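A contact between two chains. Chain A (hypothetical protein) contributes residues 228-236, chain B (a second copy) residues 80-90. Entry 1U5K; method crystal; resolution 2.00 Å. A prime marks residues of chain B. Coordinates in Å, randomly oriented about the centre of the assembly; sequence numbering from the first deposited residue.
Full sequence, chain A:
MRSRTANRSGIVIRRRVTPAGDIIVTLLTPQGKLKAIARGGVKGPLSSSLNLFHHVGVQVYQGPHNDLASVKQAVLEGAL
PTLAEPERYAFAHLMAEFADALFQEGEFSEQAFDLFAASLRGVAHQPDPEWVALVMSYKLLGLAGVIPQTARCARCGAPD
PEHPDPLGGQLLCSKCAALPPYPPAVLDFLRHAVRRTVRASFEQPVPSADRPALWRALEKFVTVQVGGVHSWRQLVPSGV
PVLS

Chain A (228-236) GVHSWRQLV
Chain B, residues 80-90: LPTLAEPERYA

A single serine does most of the polar work here: Ser231 gives the only hydrogen bond between the stretches, OG to the carbonyl O of Ala84′ at 2.6 Å, and its backbone also packs on an aromatic ring. Ser231 CA lies 4.0 Å from the centroid of the Tyr89′ ring, 19° off the normal. With CA-to-CB directed toward the partner and chi1 p (61°), the hydroxyl reaches the carbonyl just before the Glu85′ N-cap. A small side chain suits this place, since Ser231 CB is already 3.4 Å from Tyr89′ CG. Pro86′ N, 3.4 Å from Ser231 OG, has no hydrogen to share.

The backbones meet where Ser231 faces Ala84′, CA to CA 4.8 Å, and Ala84′ CA also makes a CH...O contact with Ser231 O at 3.4 Å. Each side brings a 3-10 segment, 231-235 and 81-84′; in chain B, Glu85′ (-77/126) then breaks into the helix beginning at Pro86′. On the first segment, Gln234 N bonds to Ser231 O (3.0 Å) and Leu235 N to Trp232 O (3.0 Å); the three-residue repeat puts Ser231 and Gln234 on one side, both with CA-to-CB toward chain B, while that of Trp232 points away.

Tyr89′ (chi1 t, chi2 92°), held by its N to Glu85′ O at 2.8 Å, loses the most area. The Gln234 amide lies at the edge of the Tyr89′ ring, and Val229 CB approaches Tyr89′ CD2 at 4.3 Å. Val229 (chi1 m) also sets CG2 4.2 Å from Pro86′ CB.

Leu235 (m, t) starts sideways, but its end comes nearer: CG meets Ala84′ CB at 3.6 Å and CD2 meets Pro81′ CB at 4.0 Å. The short methyl of Ala84′, 3.6 Å from Leu235 CG, lets the leucine come this close to the chain B backbone, and Gln234 CB lies 4.0 Å from Ala84′ CB. At the margin of the contact, Arg233 NH1 donates a hydrogen bond to His230 O at 3.1 Å, bracing the turn. About 470 Å² is buried in total.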

# COMPACT_ATOMS: atom_id res chain seq x y z
N GLY A 228 -9.73 -1.20 7.42
CA GLY A 228 -8.52 -0.53 6.96
C GLY A 228 -8.17 -0.85 5.52
O GLY A 228 -8.91 -1.55 4.84
N VAL A 229 -6.98 -0.41 5.10
CA VAL A 229 -6.50 -0.60 3.74
C VAL A 229 -5.68 -1.88 3.63
O VAL A 229 -5.51 -2.43 2.55
CB VAL A 229 -5.59 0.58 3.33
CG1 VAL A 229 -6.38 1.89 3.47
CG2 VAL A 229 -4.25 0.59 4.12
N HIS A 230 -5.10 -2.32 4.73
CA HIS A 230 -4.32 -3.56 4.71
C HIS A 230 -3.26 -3.54 3.59
O HIS A 230 -3.07 -4.48 2.82
CB HIS A 230 -5.27 -4.76 4.69
CG HIS A 230 -6.11 -4.85 5.93
ND1 HIS A 230 -5.56 -5.04 7.17
CD2 HIS A 230 -7.43 -4.63 6.12
CE1 HIS A 230 -6.51 -4.96 8.09
NE2 HIS A 230 -7.66 -4.73 7.47
N SER A 231 -2.53 -2.43 3.58
CA SER A 231 -1.33 -2.26 2.76
C SER A 231 -0.19 -3.22 3.09
O SER A 231 0.76 -3.43 2.34
CB SER A 231 -0.90 -0.79 2.82
OG SER A 231 -0.57 -0.36 4.13
N TRP A 232 -0.23 -3.79 4.28
CA TRP A 232 0.75 -4.80 4.67
C TRP A 232 0.75 -5.99 3.73
O TRP A 232 1.73 -6.72 3.65
CB TRP A 232 0.49 -5.26 6.10
CG TRP A 232 -0.80 -5.96 6.31
CD1 TRP A 232 -1.97 -5.40 6.70
CD2 TRP A 232 -1.05 -7.36 6.15
NE1 TRP A 232 -2.95 -6.35 6.75
CE2 TRP A 232 -2.41 -7.57 6.44
CE3 TRP A 232 -0.28 -8.47 5.81
CZ2 TRP A 232 -3.00 -8.84 6.42
CZ3 TRP A 232 -0.87 -9.73 5.77
CH2 TRP A 232 -2.22 -9.90 6.05
N ARG A 233 -0.34 -6.19 2.99
CA ARG A 233 -0.38 -7.25 2.00
C ARG A 233 0.57 -7.10 0.81
O ARG A 233 0.92 -8.09 0.20
CB ARG A 233 -1.80 -7.43 1.47
CG ARG A 233 -2.72 -7.98 2.52
CD ARG A 233 -4.01 -7.24 2.59
NE ARG A 233 -4.86 -7.49 1.46
CZ ARG A 233 -5.55 -6.57 0.78
NH1 ARG A 233 -5.49 -5.27 1.02
NH2 ARG A 233 -6.31 -7.00 -0.21
N GLN A 234 1.09 -5.89 0.59
CA GLN A 234 2.21 -5.66 -0.31
C GLN A 234 3.46 -6.47 0.05
O GLN A 234 4.31 -6.77 -0.80
CB GLN A 234 2.54 -4.17 -0.27
CG GLN A 234 1.48 -3.26 -0.84
CD GLN A 234 1.15 -3.67 -2.27
OE1 GLN A 234 2.01 -3.61 -3.16
NE2 GLN A 234 -0.05 -4.17 -2.48
N LEU A 235 3.59 -6.83 1.32
CA LEU A 235 4.77 -7.54 1.78
C LEU A 235 4.63 -9.05 1.95
O LEU A 235 5.60 -9.72 2.32
CB LEU A 235 5.25 -6.91 3.09
CG LEU A 235 5.50 -5.41 3.00
CD1 LEU A 235 5.83 -4.85 4.37
CD2 LEU A 235 6.53 -5.02 1.95
N VAL A 236 3.45 -9.61 1.68
CA VAL A 236 3.28 -11.06 1.78
C VAL A 236 4.07 -11.71 0.65
O VAL A 236 4.07 -11.16 -0.44
CB VAL A 236 1.78 -11.40 1.74
CG1 VAL A 236 1.55 -12.90 1.67
CG2 VAL A 236 1.10 -10.84 2.97
N LEU B 80 8.17 -2.07 -4.93
CA LEU B 80 8.43 -0.91 -4.08
C LEU B 80 7.90 -1.22 -2.68
O LEU B 80 6.72 -1.01 -2.42
CB LEU B 80 7.75 0.31 -4.69
CG LEU B 80 8.33 0.80 -6.01
CD1 LEU B 80 7.37 1.71 -6.70
CD2 LEU B 80 9.74 1.40 -5.85
N PRO B 81 8.71 -1.81 -1.81
CA PRO B 81 8.21 -2.25 -0.50
C PRO B 81 7.59 -1.14 0.35
O PRO B 81 6.70 -1.45 1.14
CB PRO B 81 9.43 -2.85 0.21
CG PRO B 81 10.61 -2.55 -0.64
CD PRO B 81 10.12 -2.20 -2.04
N THR B 82 8.03 0.11 0.21
CA THR B 82 7.49 1.17 1.05
C THR B 82 6.07 1.58 0.68
O THR B 82 5.43 2.34 1.41
CB THR B 82 8.36 2.43 1.03
OG1 THR B 82 8.38 2.95 -0.30
CG2 THR B 82 9.83 2.11 1.37
N LEU B 83 5.58 1.06 -0.44
CA LEU B 83 4.15 1.14 -0.72
C LEU B 83 3.29 0.36 0.28
O LEU B 83 2.07 0.45 0.27
CB LEU B 83 3.85 0.70 -2.16
CG LEU B 83 4.40 1.63 -3.25
CD1 LEU B 83 3.96 1.18 -4.62
CD2 LEU B 83 4.07 3.11 -3.03
N ALA B 84 3.93 -0.38 1.18
CA ALA B 84 3.25 -1.06 2.26
C ALA B 84 2.82 -0.11 3.37
O ALA B 84 2.01 -0.47 4.22
CB ALA B 84 4.14 -2.13 2.82
N GLU B 85 3.36 1.11 3.35
CA GLU B 85 3.04 2.12 4.34
C GLU B 85 1.68 2.68 3.94
O GLU B 85 1.52 3.05 2.77
CB GLU B 85 4.09 3.23 4.37
CG GLU B 85 5.51 2.76 4.63
CD GLU B 85 6.53 3.88 4.63
OE1 GLU B 85 6.14 5.07 4.59
OE2 GLU B 85 7.73 3.54 4.74
N PRO B 86 0.72 2.68 4.86
CA PRO B 86 -0.65 3.04 4.51
C PRO B 86 -0.85 4.32 3.70
O PRO B 86 -1.65 4.29 2.78
CB PRO B 86 -1.36 3.14 5.87
CG PRO B 86 -0.61 2.22 6.75
CD PRO B 86 0.82 2.21 6.25
N GLU B 87 -0.16 5.41 4.05
CA GLU B 87 -0.32 6.67 3.33
C GLU B 87 0.24 6.57 1.92
O GLU B 87 -0.31 7.14 0.98
CB GLU B 87 0.38 7.82 4.05
CG GLU B 87 0.17 9.12 3.28
CD GLU B 87 0.59 10.39 4.00
OE1 GLU B 87 1.55 10.33 4.79
OE2 GLU B 87 -0.06 11.44 3.79
N ARG B 88 1.38 5.91 1.78
CA ARG B 88 1.96 5.76 0.46
C ARG B 88 1.11 4.82 -0.40
O ARG B 88 0.91 5.08 -1.59
CB ARG B 88 3.41 5.30 0.58
CG ARG B 88 4.33 6.28 1.28
CD ARG B 88 5.74 5.73 1.29
NE ARG B 88 6.66 6.53 2.11
CZ ARG B 88 7.20 7.68 1.76
NH1 ARG B 88 8.03 8.25 2.62
NH2 ARG B 88 6.92 8.26 0.60
N TYR B 89 0.55 3.78 0.22
CA TYR B 89 -0.33 2.85 -0.47
C TYR B 89 -1.52 3.62 -1.03
O TYR B 89 -1.90 3.40 -2.18
CB TYR B 89 -0.81 1.74 0.47
CG TYR B 89 -1.68 0.67 -0.14
CD1 TYR B 89 -1.12 -0.50 -0.65
CD2 TYR B 89 -3.06 0.77 -0.11
CE1 TYR B 89 -1.89 -1.52 -1.15
CE2 TYR B 89 -3.86 -0.23 -0.64
CZ TYR B 89 -3.26 -1.37 -1.14
OH TYR B 89 -4.06 -2.37 -1.63
N ALA B 90 -2.09 4.52 -0.23
CA ALA B 90 -3.30 5.24 -0.61
C ALA B 90 -3.06 6.10 -1.85
O ALA B 90 -3.89 6.13 -2.75
CB ALA B 90 -3.83 6.07 0.56